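Local coordinates for isochorismatase family protein family (Burkholderia thailandensis, PDB 3TXY) that is of unknown function but belongs to the isochorismatase family of cysteine-hydrolase-like proteins and may act as a hydrolase, at residues A[20-23]-A[24-27]; A[135-138]-A[139-143]; A[162-165]-A[166-170]; A[170-174]-A[175-179]. All coordinates share one frame; numbering follows the deposited sequence.

Four local contacts follow one another along the chain, each closing over a single turn or two. Contact 1 turns the chain out of strand 14-19 into the short helix 23-26. Contact 2 is the first turns of helix 136-149, just after strand 128-134. Contact 3 closes the loop between strand 153-162 and helix 166-180, and contact 4 continues down that helix from the shared residue Thr170. None nests within another. Contacts 2 and 3 touch through Thr136 with Gln169 and Asn137 with Thr163; contacts 2 and 4 pack where the two helices lie side by side. Contact 1 stands apart, its centre about 14 Å from that of contact 2. Contacts 2, 3 and 4 also meet the second subunit.

Contact 1: residues A[20-23]-A[24-27]; sequences DLQN and GIVV
With CG of Gln22 set between its backbone N and carbonyl carbon (chi1 67°) and CG1 of Ile25 beside its own backbone N (chi1 -65°), the two side chains meet across the turn. The extended end of Ile25 brings the CD1 methyl over one face of the Gln22 amide, 3.5 Å from Gln22 CD. The same methyl lies 3.7 Å from Asp20 CB, so a single apolar group backs two polar side chains. Asp20 and Gln22 point their polar ends elsewhere: Asp20 forms a salt bridge with Lys106 and a hydrogen bond with Thr61, and Gln22 is held at both ends of its amide by Thr61 N and Trp88 O.

The backbone closes round Gln22 O, which accepts two N-H groups. Val26 N reaches it at 2.9 Å in an almost straight bond (175°), lying nearly in line with the carbonyl, while Ile25 N, also 2.9 Å from Gln22 O, comes from above the carbonyl plane. Val26 CG1 then leans on the inverse gamma turn centred on Leu21, 3.7 Å from Leu21 CA.

This tight helical turn directly follows the first strand of the parallel sheet of an alpha/beta fold. The Asp20-Lys106 pair is consistent with two members of the Asp-Lys-Cys catalytic triad of isochorismatase-family cysteine hydrolases; the cysteine position appears to be Gly139 here.

Contact 2: residues A[135-138]-A[139-143]; sequences ATNI and GVEST
The side-chain amide of Asn137 has Ala172 CB over one face, offset toward ND2, and Trp164 CH2 over the other, and it reaches the carboxylate of Glu141 through water 2. Water 2 accepts from Asn137 ND2 at 2.8 Å and donates to Glu141 OE1 at 2.7 Å. Asn137 OD1 is taken by Thr163 OG1, and ND2 also donates to Ala168 O, which fixes the rotation of the amide. Glu141 has CG anti to its backbone N (chi1 179°) and an extended chain, which lays OE1 alongside the preceding turn, 3.5 Å from Asn137 CA.

A second flat group, the Ala135 carbonyl at the N-cap, takes Ile138 N and Val140 N on opposite faces of its plane, Val140 N at 3.2 Å from Ala135 O. That wider pi-type turn gives way to regular spacing with Ser142 N bonded to Ile138 O at 2.9 Å. Water 1 accepts from both Ala135 N and Gly139 N, each at 3.0 Å. A cis peptide precedes Ala135, and the paired N-H groups resemble the oxyanion hole of related cysteine hydrolases. Gly139 probably stands where those relatives carry their nucleophilic cysteine, so this chain has no such thiol there.

OE2 of Glu141 forms a salt bridge with Arg145, and Arg145 of the second subunit bonds to Asn137 O and Ser142 OG. The turn thus begins the helix of a beta-alpha-beta unit, between strands 128-134 and 153-162, beside helix 166-180 and against the partner subunit.

Contact 3: residues A[162-165]-A[166-170]; sequences STWS and TDAQT
Ser165 ends the loop after strand 153-162, and its carbonyl O accepts Gln169 N at 3.0 Å in a fairly straight bond (164°), the first full turn of helix 166-180. Its side chain caps the same end: with OG set between the backbone N and the carbonyl carbon (chi1 79°), OG accepts Ala168 N at 3.0 Å.

The methyl of Ala168 lies over one face of the Trp164 indole, offset toward the rim. Ala168 CB sits 4.0 Å from the centroid of the five-membered ring, a CH-pi contact, with Trp164 CE2 the closest ring atom at 3.7 Å. Further back, Thr163 CG2 lies across the bent side chain of Gln169, 3.4 Å from Gln169 N and 3.5 Å from Gln169 OE1. That oxygen is hydrogen-bonded to Thr136 OG1, while Gln169 NE2 donates to Val161 O, so the amide ties the helix start to two neighbouring segments. Lys179 of the second subunit makes a cation-pi contact with the indole.

The arrangement is a serine N-cap at a strand-to-helix junction of an alpha/beta fold, set beside the subunit interface.

Contact 4: residues A[170-174]-A[175-179]; sequences TFALT and QIFPK
Gln175 lies over the Phe171 ring, its CB 3.9 Å from the centroid and 10° off the normal, a CH-pi contact near the ring centre. Its CG comes to 3.6 Å from Phe171 CD2, while Ile176 CG1 meets the ring obliquely at Phe171 CE1. On another side of the helix, the Phe177 ring has Ala172 CB over one face, 4.2 Å from its centroid, and Leu173 CD2 at its edge, 3.6 Å from Phe177 CD2.

Side-chain torsion and backbone bonds together set these positions. Phe171 has CG anti to its backbone N (chi1 -172°), which swings the ring along the helix to Gln175, and Gln175 N donates to Phe171 O. Next, Phe177 N bonds almost straight to Ala172 O at 2.9 Å, with a weak second bond from Ile176 N: this is a wider pi-type turn. Pro178 has no N-H to offer, and its CG packs 3.1 Å from Leu173 O where the helix kinks.

Outward, Phe171 stacks on Phe171 of the second subunit, whose Trp164 NE1 makes a weak bond to Gln175 OE1, and Phe177 packs on Thr136, Val156 and Val183.

The chemistry is therefore mixed. Phe177 and Leu173 face the sheet and Phe171 faces the second subunit. Thr174 OG1 adds a second bond to Thr170 O, at 2.6 Å and on the face of that carbonyl opposite Thr174 N, while Lys179 NZ, in the carbonyl plane, supplies Gln175 O with a donor at the kink, where Lys179 N goes to Ile176 O.

Contact 1: residues A[20-23]-A[24-27]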
loop_
_atom_site.group_PDB
_atom_site.type_symbol
_atom_site.label_atom_id
_atom_site.label_comp_id
_atom_site.label_asym_id
_atom_site.label_seq_id
_atom_site.Cartn_x
_atom_site.Cartn_y
_atom_site.Cartn_z
ATOM N N ASP A 20 10.919 -10.794 -3.707
ATOM C CA ASP A 20 11.193 -11.728 -2.596
ATOM C C ASP A 20 11.294 -13.197 -3.036
ATOM O O ASP A 20 10.918 -14.099 -2.292
ATOM C CB ASP A 20 10.165 -11.589 -1.465
ATOM C CG ASP A 20 10.363 -10.337 -0.643
ATOM O OD1 ASP A 20 11.477 -9.771 -0.656
ATOM O OD2 ASP A 20 9.402 -9.911 0.017
ATOM N N LEU A 21 11.858 -13.429 -4.214
ATOM C CA LEU A 21 12.067 -14.802 -4.684
ATOM C C LEU A 21 13.390 -15.330 -4.118
ATOM O O LEU A 21 14.366 -15.628 -4.840
ATOM C CB LEU A 21 11.944 -14.878 -6.197
ATOM C CG LEU A 21 10.590 -14.411 -6.753
ATOM C CD1 LEU A 21 10.584 -14.539 -8.282
ATOM C CD2 LEU A 21 9.426 -15.196 -6.162
ATOM N N GLN A 22 13.370 -15.434 -2.792
ATOM C CA GLN A 22 14.502 -15.813 -1.974
ATOM C C GLN A 22 14.216 -17.119 -1.237
ATOM O O GLN A 22 13.052 -17.475 -0.993
ATOM C CB GLN A 22 14.841 -14.686 -0.992
ATOM C CG GLN A 22 13.795 -14.415 0.080
ATOM C CD GLN A 22 14.000 -13.067 0.735
ATOM O OE1 GLN A 22 13.877 -12.051 0.088
ATOM N NE2 GLN A 22 14.342 -13.066 2.003
ATOM N N ASN A 23 15.281 -17.834 -0.878
ATOM C CA ASN A 23 15.150 -19.171 -0.315
ATOM C C ASN A 23 14.123 -19.269 0.820
ATOM O O ASN A 23 13.329 -20.213 0.882
ATOM C CB ASN A 23 16.504 -19.655 0.205
ATOM C CG ASN A 23 17.531 -19.832 -0.899
ATOM O OD1 ASN A 23 17.205 -20.294 -1.998
ATOM N ND2 ASN A 23 18.790 -19.495 -0.600
ATOM N N GLY A 24 14.134 -18.295 1.724
ATOM C CA GLY A 24 13.275 -18.350 2.897
ATOM C C GLY A 24 11.792 -18.100 2.638
ATOM O O GLY A 24 10.962 -18.339 3.501
ATOM N N ILE A 25 11.466 -17.590 1.459
ATOM C CA ILE A 25 10.096 -17.226 1.123
ATOM C C ILE A 25 9.527 -18.159 0.042
ATOM O O ILE A 25 8.366 -18.556 0.125
ATOM C CB ILE A 25 10.030 -15.720 0.748
ATOM C CG1 ILE A 25 10.383 -14.882 1.990
ATOM C CG2 ILE A 25 8.654 -15.318 0.202
ATOM C CD1 ILE A 25 10.687 -13.409 1.708
ATOM N N VAL A 26 10.340 -18.559 -0.929
ATOM C CA VAL A 26 9.835 -19.464 -1.969
ATOM C C VAL A 26 9.431 -20.846 -1.426
ATOM O O VAL A 26 8.685 -21.565 -2.086
ATOM C CB VAL A 26 10.808 -19.605 -3.159
ATOM C CG1 VAL A 26 11.084 -18.245 -3.775
ATOM C CG2 VAL A 26 12.104 -20.293 -2.735
ATOM N N VAL A 27 9.919 -21.229 -0.245
ATOM C CA VAL A 27 9.600 -22.550 0.328
ATOM C C VAL A 27 8.306 -22.541 1.147
ATOM O O VAL A 27 7.860 -23.587 1.637
ATOM C CB VAL A 27 10.736 -23.062 1.223
ATOM C CG1 VAL A 27 11.964 -23.355 0.364
ATOM C CG2 VAL A 27 11.019 -22.053 2.329
#

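Contact 2: residues A[135-138]-A[139-143]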
loop_
_atom_site.group_PDB
_atom_site.type_symbol
_atom_site.label_atom_id
_atom_site.label_comp_id
_atom_site.label_asym_id
_atom_site.label_seq_id
_atom_site.Cartn_x
_atom_site.Cartn_y
_atom_site.Cartn_z
ATOM N N ALA A 135 4.544 -12.081 -1.261
ATOM C CA ALA A 135 3.165 -12.542 -1.437
ATOM C C ALA A 135 2.351 -11.483 -2.185
ATOM O O ALA A 135 2.599 -10.293 -2.077
ATOM C CB ALA A 135 2.517 -12.825 -0.087
ATOM N N THR A 136 1.364 -11.938 -2.938
ATOM C CA THR A 136 0.504 -11.068 -3.738
ATOM C C THR A 136 -0.002 -9.877 -2.944
ATOM O O THR A 136 0.127 -8.737 -3.389
ATOM C CB THR A 136 -0.700 -11.853 -4.284
ATOM O OG1 THR A 136 -0.219 -13.061 -4.901
ATOM C CG2 THR A 136 -1.460 -11.022 -5.313
ATOM N N ASN A 137 -0.555 -10.138 -1.767
ATOM C CA ASN A 137 -1.151 -9.083 -0.953
ATOM C C ASN A 137 -0.196 -8.287 -0.084
ATOM O O ASN A 137 -0.614 -7.332 0.553
ATOM C CB ASN A 137 -2.240 -9.639 -0.028
ATOM C CG ASN A 137 -3.133 -10.626 -0.707
ATOM O OD1 ASN A 137 -2.699 -11.751 -1.007
ATOM N ND2 ASN A 137 -4.390 -10.241 -0.940
ATOM N N ILE A 138 1.064 -8.698 0.019
ATOM C CA ILE A 138 1.962 -8.067 0.969
ATOM C C ILE A 138 3.034 -7.291 0.190
ATOM O O ILE A 138 2.788 -6.155 -0.201
ATOM C CB ILE A 138 2.528 -9.111 1.961
ATOM C CG1 ILE A 138 1.389 -9.819 2.703
ATOM C CG2 ILE A 138 3.542 -8.483 2.912
ATOM C CD1 ILE A 138 0.479 -8.930 3.557
ATOM N N GLY A 139 4.181 -7.907 -0.093
ATOM C CA GLY A 139 5.257 -7.223 -0.801
ATOM C C GLY A 139 4.890 -6.815 -2.216
ATOM O O GLY A 139 5.250 -5.721 -2.669
ATOM N N VAL A 140 4.179 -7.688 -2.929
ATOM C CA VAL A 140 3.747 -7.366 -4.290
ATOM C C VAL A 140 2.780 -6.176 -4.258
ATOM O O VAL A 140 3.005 -5.164 -4.923
ATOM C CB VAL A 140 3.109 -8.570 -4.992
ATOM C CG1 VAL A 140 2.471 -8.131 -6.325
ATOM C CG2 VAL A 140 4.154 -9.686 -5.166
ATOM N N GLU A 141 1.729 -6.279 -3.452
ATOM C CA GLU A 141 0.698 -5.237 -3.434
ATOM C C GLU A 141 1.219 -3.884 -2.950
ATOM O O GLU A 141 0.884 -2.843 -3.513
ATOM C CB GLU A 141 -0.495 -5.668 -2.594
ATOM C CG GLU A 141 -1.590 -4.605 -2.527
ATOM C CD GLU A 141 -2.908 -5.158 -2.034
ATOM O OE1 GLU A 141 -3.103 -6.398 -2.107
ATOM O OE2 GLU A 141 -3.752 -4.347 -1.577
ATOM N N SER A 142 2.030 -3.880 -1.888
ATOM C CA SER A 142 2.591 -2.626 -1.372
ATOM C C SER A 142 3.461 -1.938 -2.427
ATOM O O SER A 142 3.421 -0.709 -2.582
ATOM C CB SER A 142 3.399 -2.866 -0.104
ATOM O OG SER A 142 2.558 -3.030 1.034
ATOM N N THR A 143 4.235 -2.733 -3.163
ATOM C CA THR A 143 5.048 -2.191 -4.242
ATOM C C THR A 143 4.150 -1.651 -5.360
ATOM O O THR A 143 4.406 -0.555 -5.896
ATOM C CB THR A 143 6.003 -3.279 -4.802
ATOM O OG1 THR A 143 6.818 -3.797 -3.730
ATOM C CG2 THR A 143 6.889 -2.700 -5.912
HETATM O O HOH W 1 5.275 -10.419 1.099
HETATM O O HOH W 2 -5.254 -7.622 -1.080
#

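Contact 3: residues A[162-165]-A[166-170]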
loop_
_atom_site.group_PDB
_atom_site.type_symbol
_atom_site.label_atom_id
_atom_site.label_comp_id
_atom_site.label_asym_id
_atom_site.label_seq_id
_atom_site.Cartn_x
_atom_site.Cartn_y
_atom_site.Cartn_z
ATOM N N SER A 162 1.818 -15.283 -5.913
ATOM C CA SER A 162 1.092 -16.216 -5.053
ATOM C C SER A 162 1.017 -15.701 -3.628
ATOM O O SER A 162 1.778 -14.818 -3.212
ATOM C CB SER A 162 1.714 -17.614 -5.110
ATOM O OG SER A 162 1.599 -18.154 -6.410
ATOM N N THR A 163 0.072 -16.253 -2.887
ATOM C CA THR A 163 -0.223 -15.776 -1.543
ATOM C C THR A 163 -0.823 -16.898 -0.688
ATOM O O THR A 163 -0.740 -18.069 -1.063
ATOM C CB THR A 163 -1.087 -14.493 -1.607
ATOM O OG1 THR A 163 -1.166 -13.901 -0.314
ATOM C CG2 THR A 163 -2.500 -14.736 -2.180
ATOM N N TRP A 164 -1.378 -16.559 0.474
ATOM C CA TRP A 164 -1.702 -17.592 1.472
ATOM C C TRP A 164 -3.034 -18.275 1.283
ATOM O O TRP A 164 -3.307 -19.299 1.934
ATOM C CB TRP A 164 -1.642 -17.013 2.889
ATOM C CG TRP A 164 -2.650 -15.918 3.108
ATOM C CD1 TRP A 164 -4.001 -16.045 3.404
ATOM C CD2 TRP A 164 -2.422 -14.486 2.988
ATOM N NE1 TRP A 164 -4.597 -14.822 3.496
ATOM C CE2 TRP A 164 -3.706 -13.844 3.260
ATOM C CE3 TRP A 164 -1.314 -13.695 2.723
ATOM C CZ2 TRP A 164 -3.846 -12.479 3.266
ATOM C CZ3 TRP A 164 -1.479 -12.315 2.722
ATOM C CH2 TRP A 164 -2.717 -11.726 2.973
ATOM N N SER A 165 -3.898 -17.727 0.438
ATOM C CA SER A 165 -5.187 -18.356 0.168
ATOM C C SER A 165 -5.694 -17.924 -1.202
ATOM O O SER A 165 -5.263 -16.893 -1.750
ATOM C CB SER A 165 -6.214 -18.008 1.258
ATOM O OG SER A 165 -6.759 -16.703 1.075
ATOM N N THR A 166 -6.571 -18.731 -1.789
ATOM C CA THR A 166 -7.138 -18.377 -3.092
ATOM C C THR A 166 -8.085 -17.179 -2.941
ATOM O O THR A 166 -8.210 -16.374 -3.857
ATOM C CB THR A 166 -7.857 -19.570 -3.767
ATOM O OG1 THR A 166 -8.800 -20.141 -2.857
ATOM C CG2 THR A 166 -6.860 -20.627 -4.180
ATOM N N ASP A 167 -8.738 -17.061 -1.783
ATOM C CA ASP A 167 -9.589 -15.885 -1.508
ATOM C C ASP A 167 -8.725 -14.607 -1.544
ATOM O O ASP A 167 -9.139 -13.565 -2.090
ATOM C CB ASP A 167 -10.280 -15.999 -0.145
ATOM C CG ASP A 167 -11.535 -16.879 -0.164
ATOM O OD1 ASP A 167 -11.997 -17.338 -1.232
ATOM O OD2 ASP A 167 -12.102 -17.083 0.919
ATOM N N ALA A 168 -7.527 -14.670 -0.955
ATOM C CA ALA A 168 -6.644 -13.490 -0.936
ATOM C C ALA A 168 -6.112 -13.173 -2.314
ATOM O O ALA A 168 -6.059 -12.016 -2.720
ATOM C CB ALA A 168 -5.494 -13.684 0.032
ATOM N N GLN A 169 -5.747 -14.203 -3.063
ATOM C CA GLN A 169 -5.317 -13.999 -4.444
ATOM C C GLN A 169 -6.406 -13.304 -5.231
ATOM O O GLN A 169 -6.168 -12.287 -5.879
ATOM C CB GLN A 169 -4.990 -15.321 -5.106
ATOM C CG GLN A 169 -4.508 -15.180 -6.553
ATOM C CD GLN A 169 -3.021 -14.870 -6.663
ATOM O OE1 GLN A 169 -2.384 -14.486 -5.681
ATOM N NE2 GLN A 169 -2.454 -15.084 -7.863
ATOM N N THR A 170 -7.607 -13.861 -5.164
ATOM C CA THR A 170 -8.726 -13.318 -5.908
ATOM C C THR A 170 -9.062 -11.899 -5.500
ATOM O O THR A 170 -9.318 -11.065 -6.362
ATOM C CB THR A 170 -9.964 -14.234 -5.810
ATOM O OG1 THR A 170 -9.643 -15.463 -6.475
ATOM C CG2 THR A 170 -11.185 -13.575 -6.497
#

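Contact 4: residues A[170-174]-A[175-179]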
loop_
_atom_site.group_PDB
_atom_site.type_symbol
_atom_site.label_atom_id
_atom_site.label_comp_id
_atom_site.label_asym_id
_atom_site.label_seq_id
_atom_site.Cartn_x
_atom_site.Cartn_y
_atom_site.Cartn_z
ATOM N N THR A 170 -7.607 -13.861 -5.164
ATOM C CA THR A 170 -8.726 -13.318 -5.908
ATOM C C THR A 170 -9.062 -11.899 -5.500
ATOM O O THR A 170 -9.318 -11.065 -6.362
ATOM C CB THR A 170 -9.964 -14.234 -5.810
ATOM O OG1 THR A 170 -9.643 -15.463 -6.475
ATOM C CG2 THR A 170 -11.185 -13.575 -6.497
ATOM N N PHE A 171 -9.051 -11.624 -4.201
ATOM C CA PHE A 171 -9.317 -10.273 -3.727
ATOM C C PHE A 171 -8.343 -9.260 -4.334
ATOM O O PHE A 171 -8.757 -8.254 -4.865
ATOM C CB PHE A 171 -9.260 -10.184 -2.206
ATOM C CG PHE A 171 -9.715 -8.865 -1.702
ATOM C CD1 PHE A 171 -8.812 -7.830 -1.502
ATOM C CD2 PHE A 171 -11.067 -8.628 -1.504
ATOM C CE1 PHE A 171 -9.261 -6.594 -1.071
ATOM C CE2 PHE A 171 -11.516 -7.392 -1.066
ATOM C CZ PHE A 171 -10.607 -6.376 -0.858
ATOM N N ALA A 172 -7.040 -9.532 -4.251
ATOM C CA ALA A 172 -6.046 -8.616 -4.817
ATOM C C ALA A 172 -6.234 -8.480 -6.332
ATOM O O ALA A 172 -6.254 -7.383 -6.864
ATOM C CB ALA A 172 -4.625 -9.105 -4.502
ATOM N N LEU A 173 -6.382 -9.601 -7.039
ATOM C CA LEU A 173 -6.415 -9.561 -8.501
ATOM C C LEU A 173 -7.681 -8.952 -9.076
ATOM O O LEU A 173 -7.657 -8.413 -10.181
ATOM C CB LEU A 173 -6.212 -10.963 -9.102
ATOM C CG LEU A 173 -4.852 -11.642 -8.927
ATOM C CD1 LEU A 173 -4.827 -12.945 -9.721
ATOM C CD2 LEU A 173 -3.695 -10.748 -9.334
ATOM N N THR A 174 -8.787 -9.044 -8.341
ATOM C CA THR A 174 -10.070 -8.560 -8.836
ATOM C C THR A 174 -10.540 -7.254 -8.171
ATOM O O THR A 174 -11.217 -6.441 -8.835
ATOM C CB THR A 174 -11.163 -9.640 -8.704
ATOM O OG1 THR A 174 -11.464 -9.873 -7.312
ATOM C CG2 THR A 174 -10.707 -10.936 -9.369
ATOM N N GLN A 175 -10.171 -7.031 -6.908
ATOM C CA GLN A 175 -10.704 -5.879 -6.159
ATOM C C GLN A 175 -9.721 -4.699 -6.041
ATOM O O GLN A 175 -10.163 -3.571 -5.861
ATOM C CB GLN A 175 -11.173 -6.285 -4.753
ATOM C CG GLN A 175 -12.227 -7.378 -4.710
ATOM C CD GLN A 175 -13.537 -6.982 -5.350
ATOM O OE1 GLN A 175 -14.099 -5.918 -5.058
ATOM N NE2 GLN A 175 -14.051 -7.850 -6.217
ATOM N N ILE A 176 -8.419 -4.963 -6.126
ATOM C CA ILE A 176 -7.406 -3.928 -5.939
ATOM C C ILE A 176 -6.613 -3.643 -7.190
ATOM O O ILE A 176 -6.577 -2.534 -7.638
ATOM C CB ILE A 176 -6.385 -4.275 -4.826
ATOM C CG1 ILE A 176 -7.095 -4.622 -3.511
ATOM C CG2 ILE A 176 -5.425 -3.101 -4.631
ATOM C CD1 ILE A 176 -7.944 -3.503 -2.930
ATOM N N PHE A 177 -5.933 -4.643 -7.729
ATOM C CA PHE A 177 -4.994 -4.405 -8.812
ATOM C C PHE A 177 -5.616 -3.778 -10.071
ATOM O O PHE A 177 -4.978 -2.933 -10.693
ATOM C CB PHE A 177 -4.246 -5.677 -9.167
ATOM C CG PHE A 177 -3.328 -6.180 -8.080
ATOM C CD1 PHE A 177 -2.890 -5.357 -7.045
ATOM C CD2 PHE A 177 -2.853 -7.478 -8.142
ATOM C CE1 PHE A 177 -2.027 -5.848 -6.076
ATOM C CE2 PHE A 177 -2.000 -7.968 -7.180
ATOM C CZ PHE A 177 -1.578 -7.157 -6.148
ATOM N N PRO A 178 -6.843 -4.192 -10.452
ATOM C CA PRO A 178 -7.464 -3.553 -11.631
ATOM C C PRO A 178 -7.658 -2.043 -11.478
ATOM O O PRO A 178 -7.781 -1.350 -12.488
ATOM C CB PRO A 178 -8.816 -4.273 -11.755
ATOM C CG PRO A 178 -8.611 -5.579 -11.081
ATOM C CD PRO A 178 -7.699 -5.268 -9.921
ATOM N N LYS A 179 -7.683 -1.538 -10.243
ATOM C CA LYS A 179 -7.837 -0.110 -9.992
ATOM C C LYS A 179 -6.539 0.710 -10.035
ATOM O O LYS A 179 -6.595 1.964 -10.145
ATOM C CB LYS A 179 -8.538 0.121 -8.658
ATOM C CG LYS A 179 -9.894 -0.553 -8.585
ATOM C CD LYS A 179 -10.430 -0.597 -7.181
ATOM C CE LYS A 179 -11.902 -1.013 -7.153
ATOM N NZ LYS A 179 -12.302 -1.682 -5.892
#